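Local coordinates for putative cytidylyltransferase (Burkholderia pseudomallei, PDB 5X9Q), which probably transfers the adenylyl group of ATP to D-glycero-beta-D-manno-heptose 1-phosphate, giving ADP-heptose and diphosphate in heptose biosynthesis, at residues A[44-49]-A[86-91]. Residues are numbered along the deposited sequence; the frame is centred on the assembly and turned at random.
Sequences VFDILH and PINVQE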
# COMPACT_ATOMS: atom_id res chain seq x y z
N VAL A 44 8.54 -1.72 -12.19
CA VAL A 44 9.59 -1.20 -11.36
C VAL A 44 9.01 -0.90 -9.98
O VAL A 44 9.56 -1.30 -8.95
CB VAL A 44 10.23 0.06 -12.00
CG1 VAL A 44 11.27 0.61 -11.08
CG2 VAL A 44 10.85 -0.33 -13.36
N PHE A 45 7.86 -0.23 -10.00
CA PHE A 45 7.15 0.16 -8.80
C PHE A 45 8.06 0.94 -7.85
O PHE A 45 8.11 0.61 -6.66
CB PHE A 45 6.57 -1.08 -8.10
CG PHE A 45 5.57 -1.84 -8.94
CD1 PHE A 45 4.28 -1.38 -9.10
CD2 PHE A 45 5.92 -3.03 -9.54
CE1 PHE A 45 3.36 -2.07 -9.86
CE2 PHE A 45 4.99 -3.74 -10.29
CZ PHE A 45 3.71 -3.26 -10.45
N ASP A 46 8.76 1.95 -8.39
CA ASP A 46 9.71 2.78 -7.61
C ASP A 46 9.00 3.50 -6.47
O ASP A 46 9.36 3.34 -5.31
CB ASP A 46 10.42 3.82 -8.49
CG ASP A 46 11.81 4.21 -7.94
OD1 ASP A 46 12.20 3.71 -6.86
OD2 ASP A 46 12.49 5.08 -8.54
N ILE A 47 8.01 4.32 -6.83
CA ILE A 47 7.12 4.97 -5.86
C ILE A 47 5.70 4.54 -6.14
O ILE A 47 5.19 4.78 -7.23
CB ILE A 47 7.20 6.51 -5.92
CG1 ILE A 47 8.58 6.97 -5.48
CG2 ILE A 47 6.20 7.14 -4.97
CD1 ILE A 47 8.82 8.42 -5.76
N LEU A 48 5.07 3.88 -5.16
CA LEU A 48 3.69 3.44 -5.33
C LEU A 48 2.77 4.63 -5.37
O LEU A 48 2.87 5.52 -4.52
CB LEU A 48 3.24 2.50 -4.21
CG LEU A 48 3.59 1.02 -4.26
CD1 LEU A 48 2.95 0.33 -3.09
CD2 LEU A 48 3.02 0.45 -5.53
N HIS A 49 1.84 4.62 -6.32
CA HIS A 49 0.80 5.62 -6.34
C HIS A 49 -0.53 4.90 -6.48
O HIS A 49 -0.57 3.67 -6.60
CB HIS A 49 1.00 6.63 -7.47
CG HIS A 49 1.17 6.00 -8.82
ND1 HIS A 49 0.13 5.40 -9.50
CD2 HIS A 49 2.24 5.94 -9.65
CE1 HIS A 49 0.56 4.95 -10.66
NE2 HIS A 49 1.84 5.27 -10.78
N PRO A 86 16.31 3.84 -10.18
CA PRO A 86 15.21 3.92 -9.23
C PRO A 86 15.77 4.39 -7.91
O PRO A 86 16.87 3.99 -7.53
CB PRO A 86 14.73 2.47 -9.12
CG PRO A 86 15.95 1.66 -9.41
CD PRO A 86 16.73 2.45 -10.43
N ILE A 87 15.03 5.23 -7.22
CA ILE A 87 15.49 5.78 -5.93
C ILE A 87 15.41 4.84 -4.73
O ILE A 87 15.89 5.15 -3.64
CB ILE A 87 14.75 7.09 -5.58
CG1 ILE A 87 13.28 6.80 -5.28
CG2 ILE A 87 14.88 8.09 -6.72
CD1 ILE A 87 12.56 7.95 -4.61
N ASN A 88 14.79 3.69 -4.95
CA ASN A 88 14.59 2.67 -3.97
C ASN A 88 15.21 1.46 -4.55
O ASN A 88 15.13 1.20 -5.75
CB ASN A 88 13.10 2.44 -3.73
CG ASN A 88 12.54 3.34 -2.65
OD1 ASN A 88 13.16 3.53 -1.59
ND2 ASN A 88 11.37 3.91 -2.90
N VAL A 89 15.88 0.73 -3.67
CA VAL A 89 16.57 -0.49 -4.02
C VAL A 89 15.54 -1.58 -4.18
O VAL A 89 14.49 -1.57 -3.54
CB VAL A 89 17.62 -0.87 -2.96
CG1 VAL A 89 18.74 0.15 -2.92
CG2 VAL A 89 16.96 -1.00 -1.59
N GLN A 90 15.84 -2.52 -5.06
CA GLN A 90 14.94 -3.62 -5.34
C GLN A 90 14.31 -4.36 -4.16
O GLN A 90 13.24 -4.96 -4.32
CB GLN A 90 15.65 -4.73 -6.10
CG GLN A 90 14.72 -5.72 -6.79
CD GLN A 90 15.47 -6.94 -7.28
OE1 GLN A 90 16.70 -6.94 -7.34
NE2 GLN A 90 14.73 -7.96 -7.70
N GLU A 91 14.94 -4.31 -2.99
CA GLU A 91 14.41 -5.08 -1.87
C GLU A 91 13.31 -4.21 -1.28
O GLU A 91 12.27 -4.70 -0.86
CB GLU A 91 15.43 -5.42 -0.79
CG GLU A 91 14.83 -6.33 0.29
CD GLU A 91 15.66 -6.38 1.56
OE1 GLU A 91 16.90 -6.21 1.48
OE2 GLU A 91 15.06 -6.56 2.65
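Ile87 N gives its hydrogen to Asp46 OD2 at 2.9 Å, and the oxygen receives it through its syn lone pair. The N-H...O angle is 150°. A secondary bond joins the other carboxylate oxygen to the next residue: Asp46 OD1 takes a weak, bent bond from Asn88 N at 3.2 Å. With CG anti to its own backbone N (chi1 -153°), the carboxylate is carried across to the 86-91 loop. The same residue is held a second time through its backbone. Asn88 ND2 reaches Asp46 O at 3.2 Å, and this bond is nearly straight at 163°. The acceptor lies almost in the plane of the Asn88 amide, while the donor is tilted out of the carbonyl plane.

Carbon atoms fill in around these bonds. The Pro86 ring and the Asp46 side chain cross at about a right angle, with Pro86 CB 3.5 Å from Asp46 OD2. On Ile87, CG1 packs against Asp46 OD1 at 3.6 Å. Further out, the tips of Ile47 and Ile87 meet, CD1 to CD1, at 3.9 Å. Val44 CG1 only brushes Pro86 CB.

Residues 44-49 run from strand 38-43, the first of the parallel sheet, into the HxGH motif (His49 to His52) of the nucleotidyltransferase superfamily. In relatives this motif binds the nucleotide phosphates, consistent with an ATP-site loop here. Residues 86-91 lead into helix 90-98. Arg93 of that helix bonds both Val44 O and Asn88 O, so it ties the two loops together as well. Lys166 and Arg169 of the second subunit pack on Ile87 and Ile47.

Across this contact the carboxylate and main-chain O of Asp46 serve as acceptors, met by N-H donors of Ile87 and Asn88. This pairing fixes the loop before helix 50-62 against the 86-91 loop.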